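Local coordinates for tyrosine--tRNA ligase (Archaeoglobus fulgidus, PDB 2CYB), which probably catalyses the ATP-dependent activation of tyrosine and its transfer to the acceptor end of tRNA(Tyr), at residues A[30-42]-A[64-78]. Numbering follows the deposited sequence.
Sequences KEKPRAYVGYEPS and FEIIVLLADIHAYLN. With TYR (tyrosine), chain C.
In the Rossmann-fold core of this class I synthetase, strands 34-39 and 65-70 are the two parallel strands of a beta-alpha-beta unit whose helix is 47-61, and Tyr-36, Gly-38 and Leu-69 on one face help form the tyrosine pocket. Backbone hydrogen bonds run from Glu-65 N to Pro-33 O (2.7 Å) through to Ala-71 N on Tyr-39 O; the one from Val-37 N to Ile-67 O is weak. Near the strand starts, Pro-33 CB sits over one face of the Phe-64 ring in a CH-pi contact, 3.6 Å from its centroid. On the pocket face, Arg-34 holds Glu-65 side-on: NE (2.9 Å) and NH2 both reach OE2, and guanidinium and carboxylate are nearly coplanar, 24° apart. A bend at chi3 (-64°) turns the guanidinium to that carboxylate, while NH1 is hydrogen-bonded to Leu-169 O. Past the strands, Pro-41 CD, in the HIGH region, rests 3.5 Å from Ala-75 CB of helix 72-77. The Tyr-36 and Leu-69 side chains run side by side toward the ligand phenol, whose OH lies 2.8 Å from Tyr-36 OH; the ligand is also hydrogen-bonded to Asp-165. Gly-38 O lies 3.3 Å from ligand CD2, and ligand CE1 lies over one face of the His-74 imidazole, 3.7 Å from His-74 CE1.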
ATOM      1  N   LYS A  30     -10.039  27.824  20.137  1.00 78.36           N
ATOM      2  CA  LYS A  30      -8.821  27.058  20.403  1.00 77.59           C
ATOM      3  C   LYS A  30      -7.609  27.971  20.300  1.00 76.08           C
ATOM      4  O   LYS A  30      -7.052  28.163  19.220  1.00 79.12           O
ATOM      5  CB  LYS A  30      -8.672  25.889  19.419  1.00 78.82           C
ATOM      6  CG  LYS A  30      -7.414  25.060  19.642  1.00 78.71           C
ATOM      7  CD  LYS A  30      -7.379  23.823  18.756  1.00 76.90           C
ATOM      8  CE  LYS A  30      -6.168  22.957  19.080  1.00 72.40           C
ATOM      9  NZ  LYS A  30      -6.151  21.686  18.306  1.00 65.79           N
ATOM     10  N   GLU A  31      -7.211  28.536  21.434  1.00 78.24           N
ATOM     11  CA  GLU A  31      -6.070  29.439  21.488  1.00 78.92           C
ATOM     12  C   GLU A  31      -4.761  28.673  21.488  1.00 74.20           C
ATOM     13  O   GLU A  31      -3.737  29.174  21.955  1.00 74.08           O
ATOM     14  CB  GLU A  31      -6.145  30.324  22.737  1.00 84.96           C
ATOM     15  CG  GLU A  31      -6.093  29.574  24.067  1.00 90.72           C
ATOM     16  CD  GLU A  31      -7.282  28.651  24.276  1.00 93.96           C
ATOM     17  OE1 GLU A  31      -7.305  27.552  23.679  1.00 94.49           O
ATOM     18  OE2 GLU A  31      -8.199  29.030  25.034  1.00 99.65           O
ATOM     19  N   LYS A  32      -4.792  27.454  20.962  1.00 73.30           N
ATOM     20  CA  LYS A  32      -3.590  26.639  20.907  1.00 72.09           C
ATOM     21  C   LYS A  32      -3.542  25.821  19.619  1.00 67.29           C
ATOM     22  O   LYS A  32      -3.513  24.590  19.649  1.00 70.15           O
ATOM     23  CB  LYS A  32      -3.537  25.721  22.129  1.00 71.49           C
ATOM     24  CG  LYS A  32      -2.131  25.333  22.527  1.00 77.33           C
ATOM     25  CD  LYS A  32      -1.244  26.566  22.672  1.00 74.13           C
ATOM     26  CE  LYS A  32       0.177  26.184  23.060  1.00 73.75           C
ATOM     27  NZ  LYS A  32       1.098  27.352  23.026  1.00 71.34           N
ATOM     28  N   PRO A  33      -3.527  26.504  18.462  1.00 63.94           N
ATOM     29  CA  PRO A  33      -3.485  25.862  17.144  1.00 53.29           C
ATOM     30  C   PRO A  33      -2.154  25.162  16.888  1.00 44.84           C
ATOM     31  O   PRO A  33      -1.096  25.642  17.300  1.00 38.51           O
ATOM     32  CB  PRO A  33      -3.708  27.028  16.179  1.00 59.40           C
ATOM     33  CG  PRO A  33      -4.391  28.072  17.023  1.00 61.48           C
ATOM     34  CD  PRO A  33      -3.638  27.964  18.314  1.00 63.61           C
ATOM     35  N   ARG A  34      -2.211  24.028  16.198  1.00 40.40           N
ATOM     36  CA  ARG A  34      -1.007  23.271  15.890  1.00 36.20           C
ATOM     37  C   ARG A  34      -0.821  23.151  14.377  1.00 33.02           C
ATOM     38  O   ARG A  34      -1.760  22.821  13.644  1.00 35.78           O
ATOM     39  CB  ARG A  34      -1.094  21.873  16.512  1.00 41.06           C
ATOM     40  CG  ARG A  34       0.166  21.039  16.359  1.00 40.54           C
ATOM     41  CD  ARG A  34       0.009  19.698  17.056  1.00 42.08           C
ATOM     42  NE  ARG A  34      -0.149  19.851  18.499  1.00 41.87           N
ATOM     43  CZ  ARG A  34      -0.284  18.845  19.357  1.00 49.42           C
ATOM     44  NH1 ARG A  34      -0.284  17.587  18.925  1.00 35.49           N
ATOM     45  NH2 ARG A  34      -0.414  19.097  20.653  1.00 43.54           N
ATOM     46  N   ALA A  35       0.393  23.442  13.921  1.00 35.53           N
ATOM     47  CA  ALA A  35       0.730  23.354  12.506  1.00 37.91           C
ATOM     48  C   ALA A  35       1.985  22.503  12.355  1.00 32.38           C
ATOM     49  O   ALA A  35       2.766  22.354  13.297  1.00 36.59           O
ATOM     50  CB  ALA A  35       0.977  24.744  11.933  1.00 34.67           C
ATOM     51  N   TYR A  36       2.173  21.932  11.171  1.00 29.35           N
ATOM     52  CA  TYR A  36       3.356  21.124  10.916  1.00 28.62           C
ATOM     53  C   TYR A  36       3.705  21.145   9.443  1.00 25.50           C
ATOM     54  O   TYR A  36       2.938  21.619   8.611  1.00 24.67           O
ATOM     55  CB  TYR A  36       3.133  19.647  11.325  1.00 26.01           C
ATOM     56  CG  TYR A  36       2.687  18.703  10.199  1.00 28.28           C
ATOM     57  CD1 TYR A  36       3.390  17.519   9.934  1.00 30.00           C
ATOM     58  CD2 TYR A  36       1.555  18.978   9.427  1.00 25.69           C
ATOM     59  CE1 TYR A  36       2.975  16.634   8.932  1.00 31.24           C
ATOM     60  CE2 TYR A  36       1.130  18.103   8.421  1.00 29.86           C
ATOM     61  CZ  TYR A  36       1.843  16.933   8.183  1.00 30.22           C
ATOM     62  OH  TYR A  36       1.407  16.061   7.211  1.00 26.07           O
ATOM     63  N   VAL A  37       4.885  20.620   9.157  1.00 31.19           N
ATOM     64  CA  VAL A  37       5.362  20.433   7.801  1.00 27.41           C
ATOM     65  C   VAL A  37       6.113  19.124   7.931  1.00 29.21           C
ATOM     66  O   VAL A  37       6.753  18.855   8.957  1.00 26.89           O
ATOM     67  CB  VAL A  37       6.356  21.515   7.308  1.00 29.03           C
ATOM     68  CG1 VAL A  37       6.822  21.145   5.883  1.00 28.60           C
ATOM     69  CG2 VAL A  37       5.695  22.889   7.281  1.00 30.29           C
ATOM     70  N   GLY A  38       6.009  18.292   6.907  1.00 26.70           N
ATOM     71  CA  GLY A  38       6.719  17.033   6.934  1.00 26.51           C
ATOM     72  C   GLY A  38       7.803  17.091   5.890  1.00 28.66           C
ATOM     73  O   GLY A  38       7.622  17.715   4.844  1.00 24.87           O
ATOM     74  N   TYR A  39       8.936  16.459   6.175  1.00 26.93           N
ATOM     75  CA  TYR A  39      10.051  16.436   5.234  1.00 29.74           C
ATOM     76  C   TYR A  39      10.660  15.049   5.085  1.00 28.89           C
ATOM     77  O   TYR A  39      10.939  14.383   6.082  1.00 29.84           O
ATOM     78  CB  TYR A  39      11.182  17.358   5.697  1.00 29.16           C
ATOM     79  CG  TYR A  39      10.819  18.812   5.885  1.00 35.07           C
ATOM     80  CD1 TYR A  39      10.452  19.300   7.145  1.00 40.93           C
ATOM     81  CD2 TYR A  39      10.893  19.714   4.822  1.00 33.24           C
ATOM     82  CE1 TYR A  39      10.173  20.651   7.342  1.00 34.08           C
ATOM     83  CE2 TYR A  39      10.612  21.074   5.012  1.00 27.59           C
ATOM     84  CZ  TYR A  39      10.257  21.531   6.278  1.00 34.30           C
ATOM     85  OH  TYR A  39       9.985  22.865   6.488  1.00 34.29           O
ATOM     86  N   GLU A  40      10.877  14.614   3.847  1.00 25.43           N
ATOM     87  CA  GLU A  40      11.553  13.333   3.632  1.00 26.64           C
ATOM     88  C   GLU A  40      13.007  13.705   3.934  1.00 31.37           C
ATOM     89  O   GLU A  40      13.531  14.651   3.356  1.00 26.46           O
ATOM     90  CB  GLU A  40      11.469  12.889   2.172  1.00 27.15           C
ATOM     91  CG  GLU A  40      10.088  12.592   1.652  1.00 29.50           C
ATOM     92  CD  GLU A  40      10.123  12.066   0.227  1.00 31.37           C
ATOM     93  OE1 GLU A  40       9.086  12.136  -0.460  1.00 26.90           O
ATOM     94  OE2 GLU A  40      11.189  11.576  -0.204  1.00 33.64           O
ATOM     95  N   PRO A  41      13.675  12.985   4.844  1.00 29.01           N
ATOM     96  CA  PRO A  41      15.070  13.351   5.129  1.00 32.97           C
ATOM     97  C   PRO A  41      15.891  13.479   3.840  1.00 41.81           C
ATOM     98  O   PRO A  41      15.898  12.574   3.008  1.00 34.34           O
ATOM     99  CB  PRO A  41      15.544  12.208   6.026  1.00 31.44           C
ATOM    100  CG  PRO A  41      14.293  11.863   6.779  1.00 31.34           C
ATOM    101  CD  PRO A  41      13.241  11.863   5.692  1.00 31.44           C
ATOM    102  N   SER A  42      16.563  14.617   3.678  1.00 44.14           N
ATOM    103  CA  SER A  42      17.369  14.878   2.488  1.00 44.52           C
ATOM    104  C   SER A  42      18.796  15.265   2.842  1.00 48.07           C
ATOM    105  O   SER A  42      19.026  16.089   3.726  1.00 43.37           O
ATOM    106  CB  SER A  42      16.736  15.998   1.658  1.00 49.15           C
ATOM    107  OG  SER A  42      17.572  16.369   0.573  1.00 49.04           O
ATOM    108  N   PHE A  64       1.188  29.713  17.113  1.00 45.15           N
ATOM    109  CA  PHE A  64       0.955  28.293  16.845  1.00 40.02           C
ATOM    110  C   PHE A  64       1.974  27.385  17.509  1.00 35.07           C
ATOM    111  O   PHE A  64       3.104  27.795  17.786  1.00 39.68           O
ATOM    112  CB  PHE A  64       1.022  27.994  15.342  1.00 34.33           C
ATOM    113  CG  PHE A  64      -0.247  28.257  14.599  1.00 34.49           C
ATOM    114  CD1 PHE A  64      -0.745  29.547  14.468  1.00 36.83           C
ATOM    115  CD2 PHE A  64      -0.933  27.208  13.988  1.00 41.28           C
ATOM    116  CE1 PHE A  64      -1.904  29.791  13.739  1.00 37.34           C
ATOM    117  CE2 PHE A  64      -2.092  27.439  13.256  1.00 36.71           C
ATOM    118  CZ  PHE A  64      -2.581  28.738  13.130  1.00 44.72           C
ATOM    119  N   GLU A  65       1.551  26.146  17.754  1.00 39.90           N
ATOM    120  CA  GLU A  65       2.410  25.101  18.306  1.00 36.88           C
ATOM    121  C   GLU A  65       2.992  24.537  17.013  1.00 33.03           C
ATOM    122  O   GLU A  65       2.254  24.370  16.046  1.00 39.22           O
ATOM    123  CB  GLU A  65       1.584  23.997  18.982  1.00 41.81           C
ATOM    124  CG  GLU A  65       0.876  24.382  20.271  1.00 56.17           C
ATOM    125  CD  GLU A  65       0.143  23.203  20.908  1.00 59.22           C
ATOM    126  OE1 GLU A  65      -0.309  23.334  22.062  1.00 59.33           O
ATOM    127  OE2 GLU A  65       0.013  22.143  20.256  1.00 46.88           O
ATOM    128  N   ILE A  66       4.287  24.246  16.984  1.00 33.50           N
ATOM    129  CA  ILE A  66       4.906  23.742  15.762  1.00 39.77           C
ATOM    130  C   ILE A  66       5.479  22.338  15.837  1.00 37.03           C
ATOM    131  O   ILE A  66       6.223  21.997  16.758  1.00 39.75           O
ATOM    132  CB  ILE A  66       6.047  24.676  15.286  1.00 40.78           C
ATOM    133  CG1 ILE A  66       5.515  26.092  15.062  1.00 41.28           C
ATOM    134  CG2 ILE A  66       6.663  24.136  13.999  1.00 42.27           C
ATOM    135  CD1 ILE A  66       4.416  26.191  14.034  1.00 36.75           C
ATOM    136  N   ILE A  67       5.128  21.522  14.850  1.00 34.44           N
ATOM    137  CA  ILE A  67       5.654  20.171  14.774  1.00 30.34           C
ATOM    138  C   ILE A  67       6.403  20.023  13.455  1.00 34.66           C
ATOM    139  O   ILE A  67       5.914  20.442  12.407  1.00 29.51           O
ATOM    140  CB  ILE A  67       4.539  19.106  14.802  1.00 37.76           C
ATOM    141  CG1 ILE A  67       3.807  19.148  16.143  1.00 43.16           C
ATOM    142  CG2 ILE A  67       5.140  17.721  14.570  1.00 35.75           C
ATOM    143  CD1 ILE A  67       2.725  18.098  16.266  1.00 49.51           C
ATOM    144  N   VAL A  68       7.599  19.454  13.514  1.00 28.99           N
ATOM    145  CA  VAL A  68       8.372  19.209  12.307  1.00 33.40           C
ATOM    146  C   VAL A  68       8.475  17.701  12.190  1.00 35.64           C
ATOM    147  O   VAL A  68       9.058  17.043  13.050  1.00 35.26           O
ATOM    148  CB  VAL A  68       9.795  19.784  12.384  1.00 34.65           C
ATOM    149  CG1 VAL A  68      10.597  19.357  11.150  1.00 37.69           C
ATOM    150  CG2 VAL A  68       9.739  21.300  12.468  1.00 36.64           C
ATOM    151  N   LEU A  69       7.891  17.151  11.135  1.00 31.36           N
ATOM    152  CA  LEU A  69       7.933  15.712  10.928  1.00 30.10           C
ATOM    153  C   LEU A  69       9.077  15.306  10.014  1.00 34.61           C
ATOM    154  O   LEU A  69       9.129  15.700   8.842  1.00 31.09           O
ATOM    155  CB  LEU A  69       6.611  15.210  10.330  1.00 28.25           C
ATOM    156  CG  LEU A  69       6.606  13.734   9.892  1.00 29.85           C
ATOM    157  CD1 LEU A  69       6.775  12.826  11.108  1.00 27.70           C
ATOM    158  CD2 LEU A  69       5.300  13.424   9.179  1.00 30.07           C
ATOM    159  N   LEU A  70      10.009  14.542  10.568  1.00 25.66           N
ATOM    160  CA  LEU A  70      11.121  14.016   9.799  1.00 31.70           C
ATOM    161  C   LEU A  70      10.500  12.698   9.327  1.00 33.53           C
ATOM    162  O   LEU A  70      10.494  11.703  10.046  1.00 28.39           O
ATOM    163  CB  LEU A  70      12.328  13.780  10.710  1.00 30.85           C
ATOM    164  CG  LEU A  70      12.881  15.072  11.341  1.00 37.30           C
ATOM    165  CD1 LEU A  70      13.768  14.752  12.530  1.00 33.24           C
ATOM    166  CD2 LEU A  70      13.659  15.851  10.301  1.00 37.45           C
ATOM    167  N   ALA A  71       9.943  12.717   8.120  1.00 27.94           N
ATOM    168  CA  ALA A  71       9.252  11.559   7.564  1.00 26.68           C
ATOM    169  C   ALA A  71      10.173  10.495   6.995  1.00 25.89           C
ATOM    170  O   ALA A  71      10.260  10.331   5.780  1.00 23.48           O
ATOM    171  CB  ALA A  71       8.259  12.035   6.481  1.00 27.40           C
ATOM    172  N   ASP A  72      10.839   9.739   7.868  1.00 22.59           N
ATOM    173  CA  ASP A  72      11.769   8.719   7.413  1.00 24.67           C
ATOM    174  C   ASP A  72      11.132   7.571   6.638  1.00 25.58           C
ATOM    175  O   ASP A  72      11.711   7.090   5.675  1.00 30.85           O
ATOM    176  CB  ASP A  72      12.590   8.159   8.592  1.00 28.95           C
ATOM    177  CG  ASP A  72      11.726   7.689   9.754  1.00 32.61           C
ATOM    178  OD1 ASP A  72      12.276   7.006  10.644  1.00 40.16           O
ATOM    179  OD2 ASP A  72      10.517   8.006   9.801  1.00 30.86           O
ATOM    180  N   ILE A  73       9.955   7.124   7.061  1.00 28.23           N
ATOM    181  CA  ILE A  73       9.285   6.042   6.345  1.00 27.21           C
ATOM    182  C   ILE A  73       8.880   6.543   4.953  1.00 24.90           C
ATOM    183  O   ILE A  73       9.018   5.822   3.971  1.00 24.84           O
ATOM    184  CB  ILE A  73       8.035   5.564   7.090  1.00 23.05           C
ATOM    185  CG1 ILE A  73       8.421   5.079   8.494  1.00 36.16           C
ATOM    186  CG2 ILE A  73       7.355   4.450   6.305  1.00 29.15           C
ATOM    187  CD1 ILE A  73       9.449   3.986   8.505  1.00 38.10           C
ATOM    188  N   HIS A  74       8.387   7.777   4.871  1.00 26.83           N
ATOM    189  CA  HIS A  74       8.009   8.331   3.570  1.00 28.54           C
ATOM    190  C   HIS A  74       9.209   8.370   2.625  1.00 26.21           C
ATOM    191  O   HIS A  74       9.092   8.033   1.439  1.00 25.39           O
ATOM    192  CB  HIS A  74       7.424   9.738   3.719  1.00 24.96           C
ATOM    193  CG  HIS A  74       5.991   9.743   4.143  1.00 25.16           C
ATOM    194  ND1 HIS A  74       5.602   9.576   5.454  1.00 27.88           N
ATOM    195  CD2 HIS A  74       4.850   9.842   3.418  1.00 25.75           C
ATOM    196  CE1 HIS A  74       4.281   9.575   5.521  1.00 29.64           C
ATOM    197  NE2 HIS A  74       3.801   9.735   4.300  1.00 25.66           N
ATOM    198  N   ALA A  75      10.357   8.778   3.157  1.00 24.56           N
ATOM    199  CA  ALA A  75      11.588   8.843   2.378  1.00 27.43           C
ATOM    200  C   ALA A  75      11.915   7.443   1.855  1.00 27.11           C
ATOM    201  O   ALA A  75      12.349   7.271   0.714  1.00 28.10           O
ATOM    202  CB  ALA A  75      12.732   9.367   3.250  1.00 28.77           C
ATOM    203  N   TYR A  76      11.693   6.440   2.693  1.00 26.54           N
ATOM    204  CA  TYR A  76      11.965   5.072   2.288  1.00 26.71           C
ATOM    205  C   TYR A  76      11.029   4.659   1.155  1.00 24.81           C
ATOM    206  O   TYR A  76      11.457   4.083   0.157  1.00 24.74           O
ATOM    207  CB  TYR A  76      11.765   4.116   3.456  1.00 26.02           C
ATOM    208  CG  TYR A  76      12.029   2.680   3.083  1.00 27.50           C
ATOM    209  CD1 TYR A  76      13.331   2.187   3.022  1.00 27.60           C
ATOM    210  CD2 TYR A  76      10.983   1.821   2.770  1.00 25.83           C
ATOM    211  CE1 TYR A  76      13.581   0.866   2.661  1.00 30.58           C
ATOM    212  CE2 TYR A  76      11.215   0.501   2.406  1.00 26.26           C
ATOM    213  CZ  TYR A  76      12.520   0.031   2.357  1.00 31.66           C
ATOM    214  OH  TYR A  76      12.763  -1.276   2.023  1.00 33.02           O
ATOM    215  N   LEU A  77       9.744   4.941   1.331  1.00 22.53           N
ATOM    216  CA  LEU A  77       8.736   4.588   0.333  1.00 25.69           C
ATOM    217  C   LEU A  77       8.971   5.285  -0.995  1.00 25.84           C
ATOM    218  O   LEU A  77       8.578   4.782  -2.054  1.00 26.94           O
ATOM    219  CB  LEU A  77       7.353   4.984   0.827  1.00 25.43           C
ATOM    220  CG  LEU A  77       6.802   4.327   2.084  1.00 23.76           C
ATOM    221  CD1 LEU A  77       5.451   4.972   2.399  1.00 24.54           C
ATOM    222  CD2 LEU A  77       6.664   2.818   1.863  1.00 24.37           C
ATOM    223  N   ASN A  78       9.586   6.459  -0.929  1.00 23.12           N
ATOM    224  CA  ASN A  78       9.841   7.258  -2.129  1.00 27.30           C
ATOM    225  C   ASN A  78      11.255   7.031  -2.665  1.00 23.67           C
ATOM    226  O   ASN A  78      11.839   7.908  -3.307  1.00 30.31           O
ATOM    227  CB  ASN A  78       9.609   8.746  -1.819  1.00 28.31           C
ATOM    228  CG  ASN A  78       9.159   9.547  -3.045  1.00 30.34           C
ATOM    229  OD1 ASN A  78       8.997  10.770  -2.977  1.00 35.70           O
ATOM    230  ND2 ASN A  78       8.957   8.862  -4.162  1.00 27.87           N
TER
HETATM  231  N   TYR C 401       5.194  14.865   0.780  1.00 23.64           N
HETATM  232  CA  TYR C 401       6.146  15.833   1.378  1.00 24.29           C
HETATM  233  C   TYR C 401       7.170  16.304   0.348  1.00 28.77           C
HETATM  234  O   TYR C 401       8.031  17.120   0.717  1.00 29.21           O
HETATM  235  CB  TYR C 401       6.843  15.185   2.578  1.00 27.15           C
HETATM  236  CG  TYR C 401       5.858  14.825   3.664  1.00 24.91           C
HETATM  237  CD1 TYR C 401       5.748  13.518   4.141  1.00 25.85           C
HETATM  238  CD2 TYR C 401       5.026  15.807   4.215  1.00 22.90           C
HETATM  239  CE1 TYR C 401       4.826  13.197   5.153  1.00 23.28           C
HETATM  240  CE2 TYR C 401       4.114  15.503   5.211  1.00 26.77           C
HETATM  241  CZ  TYR C 401       4.018  14.199   5.679  1.00 28.99           C
HETATM  242  OH  TYR C 401       3.123  13.919   6.682  1.00 25.54           O
HETATM  243  OXT TYR C 401       7.087  15.864  -0.818  1.00 29.79           O